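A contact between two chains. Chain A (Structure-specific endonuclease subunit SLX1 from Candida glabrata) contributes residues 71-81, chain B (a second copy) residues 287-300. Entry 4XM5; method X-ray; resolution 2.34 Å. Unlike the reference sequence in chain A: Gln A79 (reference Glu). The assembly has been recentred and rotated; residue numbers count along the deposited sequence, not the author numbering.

Chain A (71-81) SRIAALQFQHA
Chain B, residues 287-300: KWCDVIYYSIKLNK

No direct hydrogen bond joins the two stretches; two waters link their polar groups instead, on both flanks of a small apolar centre. Both stretches are helical. Chain A is helix from Arg A72 to Ala A81, and chain B from Trp B288 to Lys B300; both helices continue beyond the stretches. Backbone N-H groups bond to the carbonyl four residues earlier, for example Gln A77 N to Ile A73 O at 3.1 Å and Ile B296 N to Ile B292 O at 2.7 Å. Phi and psi stay near -60° and -45°.

The axes approach to 12.3 Å, and their N-to-C directions make an angle of 115°. Ile A73 CA and Ile B292 CA lie 8.6 Å apart and set the register. The contact buries 392 Å², both sides summed.

Ser A71 caps the chain A helix. Its phi and psi are -170° and 168°, and chi1 is p. Its OG accepts weak bonds from Ile A73 N at 3.0 Å and Ala A74 N at 3.4 Å.

Ile B296 gives up the most area. Its rotamer is m, m. Its CG1 is 4.1 Å from Ile A73 CD1, and its CD1 is 4.0 Å from Leu A76 CD2. Ile A73 is also m, m; its CB points sideways, but the end of the side chain comes nearer. Leu A76 is t, p, and its CA-to-CB bond points toward chain B. Its CD2 also lies 4.4 Å from Ile B292 CG2. Ile B292 is m, t, and its CD1 is 3.9 Å from Gln A77 NE2.

Arg A72 is extended, with chi1 to chi3 all t. This carries the guanidinium over Ile B296, whose CD1 packs on one face, 3.5 Å from Arg A72 NH2. Water 1 accepts from Arg A72 NH1 at 3.2 Å. It donates to Ile B296 O at 2.9 Å and to Asn B299 OD1 at a short 2.4 Å. Asn B299 has chi1 t and chi2 -94°.

At the other flank, Trp B288 has chi1 t and chi2 -113°. Its ring meets chain A by its edge: Trp B288 NE1 is 3.9 Å from Gln A77 NE2, and Trp B288 CZ2 is 4.1 Å from His A80 ND1. Water 2 accepts from Trp B288 NE1 at 2.9 Å and, weakly, from Gln A77 NE2 at 3.3 Å. It also hydrogen-bonds His A80 ND1 at 3.0 Å. Gln A77 is m, t with chi3 -89°; His A80 is m with chi2 165°.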

# COMPACT_ATOMS: atom_id res chain seq x y z
N SER A 71 -3.05 -0.87 -4.86
CA SER A 71 -4.31 -0.16 -4.59
C SER A 71 -4.25 1.24 -5.17
O SER A 71 -3.17 1.73 -5.54
CB SER A 71 -4.59 -0.06 -3.08
OG SER A 71 -3.87 1.03 -2.52
N ARG A 72 -5.41 1.88 -5.22
CA ARG A 72 -5.52 3.30 -5.49
C ARG A 72 -4.63 4.16 -4.58
O ARG A 72 -4.01 5.11 -5.04
CB ARG A 72 -6.98 3.74 -5.32
CG ARG A 72 -7.24 5.21 -5.63
CD ARG A 72 -8.54 5.63 -4.99
NE ARG A 72 -8.80 7.06 -5.11
CZ ARG A 72 -9.83 7.68 -4.53
NH1 ARG A 72 -10.68 6.99 -3.77
NH2 ARG A 72 -10.00 8.99 -4.70
N ILE A 73 -4.58 3.85 -3.29
CA ILE A 73 -3.87 4.71 -2.36
C ILE A 73 -2.39 4.78 -2.69
O ILE A 73 -1.80 5.86 -2.74
CB ILE A 73 -4.04 4.24 -0.89
CG1 ILE A 73 -5.52 4.03 -0.57
CG2 ILE A 73 -3.43 5.24 0.08
CD1 ILE A 73 -6.41 5.22 -0.93
N ALA A 74 -1.78 3.62 -2.94
CA ALA A 74 -0.38 3.60 -3.25
C ALA A 74 -0.10 4.30 -4.61
O ALA A 74 0.92 4.98 -4.75
CB ALA A 74 0.10 2.19 -3.25
N ALA A 75 -1.00 4.19 -5.58
CA ALA A 75 -0.84 4.95 -6.84
C ALA A 75 -0.92 6.46 -6.61
O ALA A 75 -0.12 7.22 -7.14
CB ALA A 75 -1.87 4.53 -7.85
N LEU A 76 -1.88 6.89 -5.79
CA LEU A 76 -1.99 8.29 -5.40
C LEU A 76 -0.68 8.83 -4.82
O LEU A 76 -0.23 9.92 -5.18
CB LEU A 76 -3.11 8.48 -4.39
CG LEU A 76 -3.42 9.92 -3.98
CD1 LEU A 76 -3.92 10.73 -5.18
CD2 LEU A 76 -4.43 9.96 -2.84
N GLN A 77 -0.06 8.08 -3.92
CA GLN A 77 1.16 8.56 -3.32
C GLN A 77 2.38 8.57 -4.26
O GLN A 77 3.26 9.42 -4.12
CB GLN A 77 1.44 7.75 -2.08
CG GLN A 77 0.31 7.94 -1.06
CD GLN A 77 0.68 7.44 0.28
OE1 GLN A 77 0.45 6.28 0.59
NE2 GLN A 77 1.27 8.29 1.10
N PHE A 78 2.43 7.62 -5.20
CA PHE A 78 3.43 7.62 -6.25
C PHE A 78 3.24 8.92 -7.04
O PHE A 78 4.18 9.67 -7.27
CB PHE A 78 3.29 6.38 -7.15
CG PHE A 78 4.45 6.15 -8.07
CD1 PHE A 78 4.47 6.70 -9.34
CD2 PHE A 78 5.52 5.35 -7.67
CE1 PHE A 78 5.54 6.45 -10.21
CE2 PHE A 78 6.59 5.10 -8.51
CZ PHE A 78 6.61 5.65 -9.78
N GLN A 79 1.99 9.18 -7.42
CA GLN A 79 1.62 10.42 -8.09
C GLN A 79 2.04 11.69 -7.34
O GLN A 79 2.69 12.56 -7.91
CB GLN A 79 0.11 10.46 -8.30
CG GLN A 79 -0.38 11.68 -9.03
CD GLN A 79 -1.86 11.91 -8.78
OE1 GLN A 79 -2.70 11.04 -9.05
NE2 GLN A 79 -2.19 13.07 -8.23
N HIS A 80 1.65 11.79 -6.07
CA HIS A 80 2.05 12.94 -5.27
C HIS A 80 3.57 13.10 -5.30
O HIS A 80 4.07 14.22 -5.53
CB HIS A 80 1.58 12.83 -3.80
CG HIS A 80 0.12 13.08 -3.62
ND1 HIS A 80 -0.56 12.74 -2.46
CD2 HIS A 80 -0.81 13.64 -4.44
CE1 HIS A 80 -1.83 13.08 -2.58
NE2 HIS A 80 -2.01 13.63 -3.76
N ALA A 81 4.30 12.02 -5.05
CA ALA A 81 5.75 12.12 -4.95
C ALA A 81 6.34 12.50 -6.33
O ALA A 81 7.27 13.30 -6.42
CB ALA A 81 6.33 10.83 -4.45
N LYS B 287 -0.91 13.43 11.20
CA LYS B 287 -0.58 12.19 10.48
C LYS B 287 -1.03 12.31 9.03
O LYS B 287 -2.23 12.48 8.75
CB LYS B 287 -1.24 10.99 11.13
N TRP B 288 -0.08 12.21 8.11
CA TRP B 288 -0.41 12.35 6.70
C TRP B 288 -1.38 11.26 6.17
O TRP B 288 -2.18 11.52 5.26
CB TRP B 288 0.87 12.37 5.86
CG TRP B 288 0.61 12.47 4.41
CD1 TRP B 288 0.85 11.52 3.48
CD2 TRP B 288 0.03 13.58 3.71
NE1 TRP B 288 0.47 11.96 2.23
CE2 TRP B 288 -0.04 13.23 2.34
CE3 TRP B 288 -0.43 14.85 4.11
CZ2 TRP B 288 -0.56 14.09 1.37
CZ3 TRP B 288 -0.94 15.71 3.15
CH2 TRP B 288 -1.00 15.32 1.79
N CYS B 289 -1.31 10.06 6.73
CA CYS B 289 -2.17 8.97 6.26
C CYS B 289 -3.59 9.18 6.75
O CYS B 289 -4.56 8.89 6.02
CB CYS B 289 -1.65 7.60 6.71
SG CYS B 289 -2.53 6.16 6.00
N ASP B 290 -3.72 9.70 7.97
CA ASP B 290 -4.99 10.16 8.50
C ASP B 290 -5.63 11.21 7.61
O ASP B 290 -6.81 11.12 7.27
CB ASP B 290 -4.80 10.76 9.90
CG ASP B 290 -4.80 9.72 11.00
OD1 ASP B 290 -5.20 8.56 10.75
OD2 ASP B 290 -4.42 10.08 12.13
N VAL B 291 -4.87 12.24 7.25
CA VAL B 291 -5.36 13.27 6.35
C VAL B 291 -5.83 12.68 5.02
O VAL B 291 -6.88 13.04 4.50
CB VAL B 291 -4.29 14.33 6.09
CG1 VAL B 291 -4.72 15.26 4.98
CG2 VAL B 291 -4.01 15.11 7.36
N ILE B 292 -5.05 11.75 4.46
CA ILE B 292 -5.50 11.07 3.26
C ILE B 292 -6.77 10.25 3.51
O ILE B 292 -7.70 10.28 2.69
CB ILE B 292 -4.41 10.14 2.69
CG1 ILE B 292 -3.21 10.98 2.24
CG2 ILE B 292 -4.96 9.34 1.52
CD1 ILE B 292 -2.13 10.17 1.59
N TYR B 293 -6.83 9.52 4.62
CA TYR B 293 -8.03 8.74 4.92
C TYR B 293 -9.31 9.60 4.82
O TYR B 293 -10.27 9.22 4.13
CB TYR B 293 -7.97 8.10 6.31
CG TYR B 293 -9.37 7.64 6.77
CD1 TYR B 293 -9.86 6.40 6.40
CD2 TYR B 293 -10.20 8.48 7.54
CE1 TYR B 293 -11.12 5.98 6.77
CE2 TYR B 293 -11.48 8.07 7.90
CZ TYR B 293 -11.92 6.81 7.52
OH TYR B 293 -13.18 6.36 7.86
N TYR B 294 -9.34 10.76 5.48
CA TYR B 294 -10.57 11.55 5.46
C TYR B 294 -10.73 12.18 4.10
O TYR B 294 -11.85 12.34 3.62
CB TYR B 294 -10.58 12.64 6.54
CG TYR B 294 -10.62 12.15 7.95
CD1 TYR B 294 -11.81 11.67 8.50
CD2 TYR B 294 -9.50 12.20 8.74
CE1 TYR B 294 -11.85 11.23 9.83
CE2 TYR B 294 -9.53 11.77 10.05
CZ TYR B 294 -10.70 11.29 10.60
OH TYR B 294 -10.69 10.87 11.89
N SER B 295 -9.61 12.52 3.46
CA SER B 295 -9.69 13.11 2.13
C SER B 295 -10.38 12.15 1.20
O SER B 295 -11.31 12.52 0.49
CB SER B 295 -8.30 13.43 1.60
OG SER B 295 -8.38 14.04 0.30
N ILE B 296 -9.91 10.92 1.19
CA ILE B 296 -10.41 9.91 0.28
C ILE B 296 -11.85 9.58 0.62
O ILE B 296 -12.71 9.48 -0.25
CB ILE B 296 -9.55 8.61 0.35
CG1 ILE B 296 -8.19 8.82 -0.32
CG2 ILE B 296 -10.27 7.45 -0.29
CD1 ILE B 296 -8.25 9.46 -1.70
N LYS B 297 -12.10 9.41 1.91
CA LYS B 297 -13.41 9.03 2.39
C LYS B 297 -14.45 10.12 2.10
O LYS B 297 -15.55 9.82 1.62
CB LYS B 297 -13.33 8.74 3.89
CG LYS B 297 -14.64 8.50 4.56
CD LYS B 297 -15.19 7.18 4.12
CE LYS B 297 -16.31 6.74 5.04
NZ LYS B 297 -16.93 5.54 4.45
N LEU B 298 -14.11 11.37 2.38
CA LEU B 298 -15.04 12.47 2.12
C LEU B 298 -15.37 12.55 0.64
O LEU B 298 -16.49 12.87 0.26
CB LEU B 298 -14.46 13.81 2.57
CG LEU B 298 -14.43 14.27 4.02
CD1 LEU B 298 -13.26 15.22 4.14
CD2 LEU B 298 -15.73 14.96 4.39
N ASN B 299 -14.37 12.28 -0.19
CA ASN B 299 -14.59 12.27 -1.62
C ASN B 299 -15.49 11.11 -2.02
O ASN B 299 -16.42 11.29 -2.79
CB ASN B 299 -13.26 12.18 -2.35
CG ASN B 299 -13.44 12.12 -3.84
OD1 ASN B 299 -13.49 11.04 -4.42
ND2 ASN B 299 -13.55 13.28 -4.46
N LYS B 300 -15.20 9.93 -1.48
CA LYS B 300 -15.97 8.72 -1.77
C LYS B 300 -17.43 8.81 -1.35
O LYS B 300 -18.33 8.48 -2.13
CB LYS B 300 -15.33 7.51 -1.07
CG LYS B 300 -16.22 6.27 -1.04
CD LYS B 300 -15.64 5.20 -0.11
CE LYS B 300 -16.48 3.93 -0.13
NZ LYS B 300 -16.79 3.45 1.26
O HOH W 1 -12.98 9.05 -3.13
O HOH W 2 1.07 11.17 -0.53